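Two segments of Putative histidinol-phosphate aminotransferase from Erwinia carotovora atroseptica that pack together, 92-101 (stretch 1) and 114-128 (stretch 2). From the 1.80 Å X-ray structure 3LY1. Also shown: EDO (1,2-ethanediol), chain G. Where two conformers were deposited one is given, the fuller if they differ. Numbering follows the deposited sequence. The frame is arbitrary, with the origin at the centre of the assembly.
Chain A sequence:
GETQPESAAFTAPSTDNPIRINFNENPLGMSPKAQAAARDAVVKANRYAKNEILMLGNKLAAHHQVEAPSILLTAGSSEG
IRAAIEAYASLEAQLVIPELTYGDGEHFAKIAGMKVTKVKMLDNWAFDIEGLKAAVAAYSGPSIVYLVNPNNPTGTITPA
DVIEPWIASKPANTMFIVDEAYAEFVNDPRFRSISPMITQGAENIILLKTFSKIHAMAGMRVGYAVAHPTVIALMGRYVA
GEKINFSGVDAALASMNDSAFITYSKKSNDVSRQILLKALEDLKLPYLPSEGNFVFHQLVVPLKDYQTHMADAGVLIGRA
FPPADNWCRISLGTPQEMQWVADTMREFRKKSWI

Stretch 1 (92-101) EAQLVIPELT
Stretch 2, residues 114-128: MKVTKVKMLDNWAFD

Strands 94-98 and 115-119 run side by side in parallel, their axes 4.6 Å apart at closest approach and inclined by 18°. The register pairs Q94 with K115, L95 with V116, V96 with T117, I97 with K118 and P98 with V119, with CA atoms 4.5-5.1 Å apart. Q94 to I97 are extended (phi -101 to -142°, psi 120 to 155°), with P98 at -62/149; K115 starts the partner strand at -58/136, and V116 to V119 have phi -98 to -116° and psi 105 to 133°.

The ladder opens loosely at A93, whose O accepts a weak bond from K115 N (3.3 Å); a water donating to A93 O (2.5 Å) also accepts from K115 N (3.3 Å). Selenomethionine M114 (chi1 m, chi2 t, chi3 p) brings CE to 3.6 Å from A93 CB. Q94 (chi1 p) and V96 (chi1 t) share a sheet face with K115 and T117 (chi1 m), while L95, I97, V116 and K118 occupy the other.

L95 bonds through both backbone polar atoms, as alternate residues do in a parallel pair: L95 N donates to K115 O (2.9 Å), and L95 O receives T117 N (2.8 Å, nearly linear at 173°). I97 repeats this, with I97 N to T117 O at 3.1 Å and V119 N to I97 O at 2.9 Å. The end of its side chain (chi1 p, chi2 t) comes nearer the partner strand, placing I97 CD1 3.9 Å from V116 CG1 and 3.8 Å from K118 CG, an apolar contact with the lysine's aliphatic stem.

P98 falls between the bonding residues I97 and E99 and packs through its ring: P98 CG lies 3.6 Å from the F127 ring centroid, over one face, in a CH-pi contact, and P98 CB meets M121 SE at 3.5 Å. E99 N closes the ladder on V119 O (2.9 Å). Water bridges E99 O (2.5 Å) to K118 NZ (2.8 Å). L100 (chi1 t, chi2 p) then points toward stretch 2, CB 4.0 Å from M121 CG and CD2 3.8 Å from W125 CE3.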

ATOM      1  N   GLU A  92      13.475  13.202 -19.960  1.00 23.67           N
ATOM      2  CA  GLU A  92      14.638  12.868 -20.791  0.50 23.04           C
ATOM      3  C   GLU A  92      15.106  11.398 -20.646  1.00 22.38           C
ATOM      4  O   GLU A  92      15.886  10.910 -21.470  1.00 20.93           O
ATOM      5  CB  GLU A  92      15.777  13.856 -20.526  0.50 23.75           C
ATOM      6  CG  GLU A  92      15.484  15.290 -21.009  0.50 24.45           C
ATOM      7  CD  GLU A  92      14.377  15.996 -20.220  0.50 26.12           C
ATOM      8  OE1 GLU A  92      14.241  15.765 -18.992  0.50 24.75           O
ATOM      9  OE2 GLU A  92      13.642  16.801 -20.837  0.50 27.89           O
ATOM     10  N   ALA A  93      14.585  10.687 -19.642  1.00 19.83           N
ATOM     11  CA  ALA A  93      14.957   9.292 -19.369  1.00 18.70           C
ATOM     12  C   ALA A  93      14.310   8.229 -20.289  1.00 17.64           C
ATOM     13  O   ALA A  93      13.201   8.400 -20.841  1.00 16.53           O
ATOM     14  CB  ALA A  93      14.642   8.972 -17.931  1.00 16.88           C
ATOM     15  N   GLN A  94      15.033   7.135 -20.477  1.00 16.74           N
ATOM     16  CA  GLN A  94      14.499   5.971 -21.187  1.00 16.09           C
ATOM     17  C   GLN A  94      14.478   4.802 -20.212  1.00 15.25           C
ATOM     18  O   GLN A  94      15.313   4.734 -19.317  1.00 15.26           O
ATOM     19  CB  GLN A  94      15.343   5.597 -22.411  1.00 16.80           C
ATOM     20  CG  GLN A  94      16.703   4.994 -22.088  1.00 15.98           C
ATOM     21  CD  GLN A  94      17.439   4.350 -23.284  1.00 15.89           C
ATOM     22  OE1 GLN A  94      18.634   4.087 -23.177  1.00 16.33           O
ATOM     23  NE2 GLN A  94      16.759   4.129 -24.394  1.00 14.80           N
ATOM     24  N   LEU A  95      13.523   3.905 -20.388  1.00 14.53           N
ATOM     25  CA  LEU A  95      13.540   2.619 -19.697  1.00 14.16           C
ATOM     26  C   LEU A  95      14.048   1.600 -20.721  1.00 14.76           C
ATOM     27  O   LEU A  95      13.519   1.540 -21.828  1.00 16.40           O
ATOM     28  CB  LEU A  95      12.126   2.225 -19.247  1.00 13.80           C
ATOM     29  CG  LEU A  95      11.949   0.803 -18.731  1.00 14.25           C
ATOM     30  CD1 LEU A  95      12.537   0.739 -17.358  1.00 13.52           C
ATOM     31  CD2 LEU A  95      10.460   0.371 -18.719  1.00 11.78           C
ATOM     32  N   VAL A  96      15.050   0.819 -20.342  1.00 14.59           N
ATOM     33  CA  VAL A  96      15.621  -0.243 -21.189  1.00 14.23           C
ATOM     34  C   VAL A  96      15.196  -1.582 -20.600  1.00 13.37           C
ATOM     35  O   VAL A  96      15.466  -1.872 -19.421  1.00 13.91           O
ATOM     36  CB  VAL A  96      17.158  -0.154 -21.299  1.00 13.87           C
ATOM     37  CG1 VAL A  96      17.707  -1.328 -22.124  1.00 13.76           C
ATOM     38  CG2 VAL A  96      17.575   1.181 -21.960  1.00 15.48           C
ATOM     39  N   ILE A  97      14.481  -2.365 -21.414  1.00 12.58           N
ATOM     40  CA  ILE A  97      13.935  -3.670 -20.988  1.00 12.78           C
ATOM     41  C   ILE A  97      14.049  -4.678 -22.144  1.00 12.59           C
ATOM     42  O   ILE A  97      14.047  -4.274 -23.360  1.00 12.49           O
ATOM     43  CB  ILE A  97      12.429  -3.600 -20.574  1.00 11.89           C
ATOM     44  CG1 ILE A  97      11.617  -2.631 -21.465  1.00 14.16           C
ATOM     45  CG2 ILE A  97      12.269  -3.207 -19.048  1.00 13.09           C
ATOM     46  CD1 ILE A  97      10.052  -2.834 -21.379  1.00 12.36           C
ATOM     47  N   PRO A  98      14.100  -5.957 -21.803  1.00 12.86           N
ATOM     48  CA  PRO A  98      13.831  -7.051 -22.743  1.00 13.39           C
ATOM     49  C   PRO A  98      12.400  -6.935 -23.231  1.00 14.11           C
ATOM     50  O   PRO A  98      11.547  -6.454 -22.487  1.00 15.29           O
ATOM     51  CB  PRO A  98      14.009  -8.323 -21.891  1.00 13.95           C
ATOM     52  CG  PRO A  98      14.742  -7.883 -20.672  1.00 14.06           C
ATOM     53  CD  PRO A  98      14.287  -6.480 -20.430  1.00 12.14           C
ATOM     54  N   GLU A  99      12.140  -7.369 -24.456  1.00 13.75           N
ATOM     55  CA  GLU A  99      10.837  -7.179 -25.065  0.50 14.49           C
ATOM     56  C   GLU A  99       9.777  -7.991 -24.312  1.00 14.81           C
ATOM     57  O   GLU A  99       8.607  -7.578 -24.266  1.00 15.57           O
ATOM     58  CB  GLU A  99      10.865  -7.558 -26.551  0.50 14.60           C
ATOM     59  CG  GLU A  99       9.542  -7.351 -27.253  0.50 14.85           C
ATOM     60  CD  GLU A  99       9.649  -7.411 -28.758  0.50 16.28           C
ATOM     61  OE1 GLU A  99      10.740  -7.750 -29.284  0.50 15.89           O
ATOM     62  OE2 GLU A  99       8.621  -7.127 -29.407  0.50 13.78           O
ATOM     63  N   LEU A 100      10.188  -9.125 -23.746  1.00 13.89           N
ATOM     64  CA  LEU A 100       9.279 -10.071 -23.056  1.00 15.05           C
ATOM     65  C   LEU A 100       9.683 -10.201 -21.576  1.00 14.50           C
ATOM     66  O   LEU A 100      10.601 -10.947 -21.205  1.00 16.21           O
ATOM     67  CB  LEU A 100       9.285 -11.460 -23.706  1.00 15.34           C
ATOM     68  CG  LEU A 100       8.292 -12.529 -23.146  1.00 19.08           C
ATOM     69  CD1 LEU A 100       6.846 -12.154 -23.535  1.00 19.22           C
ATOM     70  CD2 LEU A 100       8.622 -13.962 -23.625  1.00 19.08           C
ATOM     71  N   THR A 101       8.981  -9.455 -20.734  1.00 14.16           N
ATOM     72  CA  THR A 101       9.257  -9.396 -19.329  1.00 15.01           C
ATOM     73  C   THR A 101       8.021  -8.910 -18.534  1.00 15.12           C
ATOM     74  O   THR A 101       6.931  -8.767 -19.093  1.00 16.29           O
ATOM     75  CB  THR A 101      10.523  -8.487 -19.066  1.00 14.50           C
ATOM     76  OG1 THR A 101      10.985  -8.744 -17.744  1.00 13.96           O
ATOM     77  CG2 THR A 101      10.249  -6.952 -19.224  1.00 14.40           C
HETATM   78  N   MSE A 114       8.301   8.605 -20.254  1.00 18.61           N
HETATM   79  CA  MSE A 114       9.617   8.149 -20.701  1.00 19.05           C
HETATM   80  C   MSE A 114       9.574   7.370 -22.022  1.00 19.20           C
HETATM   81  O   MSE A 114       8.622   6.608 -22.302  1.00 20.28           O
HETATM   82  CB  MSE A 114      10.239   7.265 -19.625  1.00 18.47           C
HETATM   83  CG  MSE A 114      10.541   8.029 -18.355  1.00 20.36           C
HETATM   84 SE   MSE A 114      11.073   6.827 -16.898  0.75 17.82          SE
HETATM   85  CE  MSE A 114      12.640   5.951 -17.771  1.00 16.05           C
ATOM     86  N   LYS A 115      10.633   7.527 -22.805  1.00 17.81           N
ATOM     87  CA  LYS A 115      10.919   6.603 -23.886  1.00 18.07           C
ATOM     88  C   LYS A 115      11.064   5.191 -23.327  1.00 17.34           C
ATOM     89  O   LYS A 115      11.719   4.998 -22.315  1.00 16.95           O
ATOM     90  CB  LYS A 115      12.228   7.004 -24.555  1.00 18.05           C
ATOM     91  CG  LYS A 115      12.638   6.111 -25.689  1.00 21.82           C
ATOM     92  CD  LYS A 115      13.900   6.637 -26.384  1.00 27.07           C
ATOM     93  CE  LYS A 115      14.199   5.796 -27.630  1.00 29.22           C
ATOM     94  NZ  LYS A 115      15.212   6.485 -28.473  1.00 32.00           N
ATOM     95  N   VAL A 116      10.470   4.210 -23.990  1.00 17.09           N
ATOM     96  CA  VAL A 116      10.599   2.806 -23.579  1.00 17.20           C
ATOM     97  C   VAL A 116      11.317   2.078 -24.703  1.00 17.50           C
ATOM     98  O   VAL A 116      10.837   2.058 -25.836  1.00 18.91           O
ATOM     99  CB  VAL A 116       9.246   2.157 -23.323  1.00 17.35           C
ATOM    100  CG1 VAL A 116       9.414   0.685 -23.045  1.00 15.23           C
ATOM    101  CG2 VAL A 116       8.553   2.836 -22.132  1.00 18.00           C
ATOM    102  N   THR A 117      12.490   1.542 -24.395  1.00 16.66           N
ATOM    103  CA  THR A 117      13.362   0.927 -25.383  1.00 17.27           C
ATOM    104  C   THR A 117      13.393  -0.574 -25.118  1.00 17.16           C
ATOM    105  O   THR A 117      14.010  -1.032 -24.145  1.00 18.84           O
ATOM    106  CB  THR A 117      14.782   1.559 -25.321  1.00 17.43           C
ATOM    107  OG1 THR A 117      14.695   2.960 -25.620  1.00 19.24           O
ATOM    108  CG2 THR A 117      15.744   0.888 -26.330  1.00 16.68           C
ATOM    109  N   LYS A 118      12.695  -1.335 -25.962  1.00 16.42           N
ATOM    110  CA  LYS A 118      12.599  -2.774 -25.817  1.00 16.31           C
ATOM    111  C   LYS A 118      13.606  -3.445 -26.742  1.00 16.41           C
ATOM    112  O   LYS A 118      13.729  -3.062 -27.913  1.00 16.11           O
ATOM    113  CB  LYS A 118      11.186  -3.270 -26.161  1.00 17.19           C
ATOM    114  CG  LYS A 118      10.134  -2.910 -25.148  1.00 17.82           C
ATOM    115  CD  LYS A 118       8.744  -3.395 -25.611  1.00 20.01           C
ATOM    116  CE  LYS A 118       7.680  -2.764 -24.747  1.00 22.71           C
ATOM    117  NZ  LYS A 118       6.355  -3.373 -24.985  1.00 22.30           N
ATOM    118  N   VAL A 119      14.339  -4.411 -26.199  1.00 13.78           N
ATOM    119  CA  VAL A 119      15.351  -5.153 -26.914  1.00 14.26           C
ATOM    120  C   VAL A 119      14.846  -6.572 -27.170  1.00 14.46           C
ATOM    121  O   VAL A 119      14.477  -7.311 -26.241  1.00 13.01           O
ATOM    122  CB  VAL A 119      16.681  -5.195 -26.114  1.00 14.04           C
ATOM    123  CG1 VAL A 119      17.726  -6.050 -26.845  1.00 14.88           C
ATOM    124  CG2 VAL A 119      17.168  -3.764 -25.851  1.00 14.25           C
ATOM    125  N   LYS A 120      14.828  -6.935 -28.448  1.00 15.34           N
ATOM    126  CA  LYS A 120      14.318  -8.235 -28.884  1.00 17.25           C
ATOM    127  C   LYS A 120      15.007  -9.358 -28.112  1.00 16.50           C
ATOM    128  O   LYS A 120      16.184  -9.262 -27.797  1.00 15.48           O
ATOM    129  CB  LYS A 120      14.507  -8.375 -30.396  1.00 17.34           C
ATOM    130  CG  LYS A 120      13.847  -9.599 -31.028  1.00 22.18           C
ATOM    131  CD  LYS A 120      14.174  -9.706 -32.532  1.00 26.09           C
ATOM    132  CE  LYS A 120      13.438 -10.898 -33.181  1.00 29.96           C
ATOM    133  NZ  LYS A 120      12.885 -10.508 -34.527  1.00 35.11           N
HETATM  134  N   MSE A 121      14.264 -10.395 -27.752  1.00 17.50           N
HETATM  135  CA  MSE A 121      14.860 -11.556 -27.106  1.00 17.84           C
HETATM  136  C   MSE A 121      15.778 -12.311 -28.093  1.00 19.20           C
HETATM  137  O   MSE A 121      15.603 -12.213 -29.321  1.00 18.34           O
HETATM  138  CB  MSE A 121      13.792 -12.539 -26.619  1.00 18.38           C
HETATM  139  CG  MSE A 121      12.711 -11.928 -25.713  1.00 18.64           C
HETATM  140 SE   MSE A 121      13.326 -10.818 -24.254  0.75 14.64          SE
HETATM  141  CE  MSE A 121      13.472 -12.182 -22.900  1.00 14.19           C
ATOM    142  N   LEU A 122      16.762 -13.025 -27.558  1.00 20.03           N
ATOM    143  CA  LEU A 122      17.595 -13.907 -28.377  1.00 22.19           C
ATOM    144  C   LEU A 122      16.739 -15.063 -28.851  1.00 25.15           C
ATOM    145  O   LEU A 122      15.638 -15.272 -28.328  1.00 23.78           O
ATOM    146  CB  LEU A 122      18.842 -14.409 -27.615  1.00 21.24           C
ATOM    147  CG  LEU A 122      19.841 -13.282 -27.299  1.00 20.71           C
ATOM    148  CD1 LEU A 122      21.033 -13.826 -26.562  1.00 19.53           C
ATOM    149  CD2 LEU A 122      20.289 -12.499 -28.551  1.00 18.38           C
ATOM    150  N   ASP A 123      17.266 -15.806 -29.831  1.00 28.40           N
ATOM    151  CA  ASP A 123      16.538 -16.906 -30.483  1.00 31.09           C
ATOM    152  C   ASP A 123      16.217 -18.047 -29.543  1.00 31.42           C
ATOM    153  O   ASP A 123      15.482 -18.952 -29.937  1.00 32.80           O
ATOM    154  CB  ASP A 123      17.275 -17.447 -31.754  1.00 31.85           C
ATOM    155  CG  ASP A 123      18.655 -18.082 -31.446  1.00 35.23           C
ATOM    156  OD1 ASP A 123      18.894 -18.523 -30.287  1.00 39.28           O
ATOM    157  OD2 ASP A 123      19.505 -18.155 -32.380  1.00 38.52           O
ATOM    158  N   ASN A 124      16.744 -18.021 -28.319  1.00 31.29           N
ATOM    159  CA  ASN A 124      16.312 -18.995 -27.303  1.00 31.45           C
ATOM    160  C   ASN A 124      15.455 -18.408 -26.178  1.00 31.25           C
ATOM    161  O   ASN A 124      15.265 -19.052 -25.128  1.00 32.92           O
ATOM    162  CB  ASN A 124      17.535 -19.779 -26.762  1.00 31.88           C
ATOM    163  CG  ASN A 124      18.535 -18.888 -26.021  1.00 31.91           C
ATOM    164  OD1 ASN A 124      18.680 -17.707 -26.330  1.00 32.54           O
ATOM    165  ND2 ASN A 124      19.217 -19.457 -25.042  1.00 29.56           N
ATOM    166  N   TRP A 125      14.897 -17.212 -26.420  1.00 29.57           N
ATOM    167  CA  TRP A 125      14.040 -16.423 -25.482  1.00 27.72           C
ATOM    168  C   TRP A 125      14.786 -15.806 -24.267  1.00 24.48           C
ATOM    169  O   TRP A 125      14.170 -15.265 -23.356  1.00 22.44           O
ATOM    170  CB  TRP A 125      12.765 -17.155 -25.024  1.00 28.81           C
ATOM    171  CG  TRP A 125      11.590 -17.279 -26.064  1.00 32.56           C
ATOM    172  CD1 TRP A 125      11.095 -18.450 -26.560  1.00 36.50           C
ATOM    173  CD2 TRP A 125      10.784 -16.225 -26.678  1.00 34.37           C
ATOM    174  NE1 TRP A 125      10.058 -18.205 -27.440  1.00 38.49           N
ATOM    175  CE2 TRP A 125       9.849 -16.857 -27.538  1.00 35.30           C
ATOM    176  CE3 TRP A 125      10.794 -14.825 -26.623  1.00 33.91           C
ATOM    177  CZ2 TRP A 125       8.926 -16.139 -28.323  1.00 34.60           C
ATOM    178  CZ3 TRP A 125       9.870 -14.106 -27.410  1.00 33.04           C
ATOM    179  CH2 TRP A 125       8.959 -14.769 -28.249  1.00 34.18           C
ATOM    180  N   ALA A 126      16.106 -15.916 -24.273  1.00 22.45           N
ATOM    181  CA  ALA A 126      16.953 -15.342 -23.236  1.00 20.73           C
ATOM    182  C   ALA A 126      17.108 -13.847 -23.502  1.00 18.84           C
ATOM    183  O   ALA A 126      16.898 -13.370 -24.622  1.00 18.68           O
ATOM    184  CB  ALA A 126      18.332 -16.031 -23.205  1.00 20.60           C
ATOM    185  N   PHE A 127      17.497 -13.124 -22.465  1.00 17.17           N
ATOM    186  CA  PHE A 127      17.784 -11.723 -22.560  1.00 16.36           C
ATOM    187  C   PHE A 127      18.950 -11.535 -23.527  1.00 15.04           C
ATOM    188  O   PHE A 127      19.883 -12.313 -23.501  1.00 15.35           O
ATOM    189  CB  PHE A 127      18.223 -11.175 -21.207  1.00 16.94           C
ATOM    190  CG  PHE A 127      17.130 -11.011 -20.194  1.00 18.35           C
ATOM    191  CD1 PHE A 127      15.836 -11.432 -20.415  1.00 19.41           C
ATOM    192  CD2 PHE A 127      17.444 -10.466 -18.954  1.00 19.21           C
ATOM    193  CE1 PHE A 127      14.870 -11.248 -19.417  1.00 22.19           C
ATOM    194  CE2 PHE A 127      16.485 -10.305 -17.973  1.00 19.80           C
ATOM    195  CZ  PHE A 127      15.217 -10.703 -18.197  1.00 20.33           C
ATOM    196  N   ASP A 128      18.876 -10.523 -24.380  1.00 14.24           N
ATOM    197  CA  ASP A 128      20.028 -10.103 -25.162  1.00 13.64           C
ATOM    198  C   ASP A 128      20.775  -9.048 -24.329  1.00 13.22           C
ATOM    199  O   ASP A 128      20.578  -7.837 -24.516  1.00 12.65           O
ATOM    200  CB  ASP A 128      19.569  -9.570 -26.519  1.00 12.88           C
ATOM    201  CG  ASP A 128      20.715  -9.069 -27.383  1.00 13.75           C
ATOM    202  OD1 ASP A 128      21.881  -9.208 -27.009  1.00 12.22           O
ATOM    203  OD2 ASP A 128      20.441  -8.501 -28.462  1.00 14.72           O
TER
HETATM  204  C1  EDO G   1       7.222  -5.812 -20.985  1.00 38.13           C
HETATM  205  O1  EDO G   1       6.897  -4.440 -20.712  1.00 27.41           O
HETATM  206  C2  EDO G   1       6.037  -6.674 -21.470  1.00 38.00           C
HETATM  207  O2  EDO G   1       6.523  -7.841 -22.214  1.00 38.85           O
HETATM  208  O   HOH W   1      12.448  10.210 -22.454  1.00 34.86           O
HETATM  209  O   HOH W   2       6.770  -6.095 -25.220  1.00 26.32           O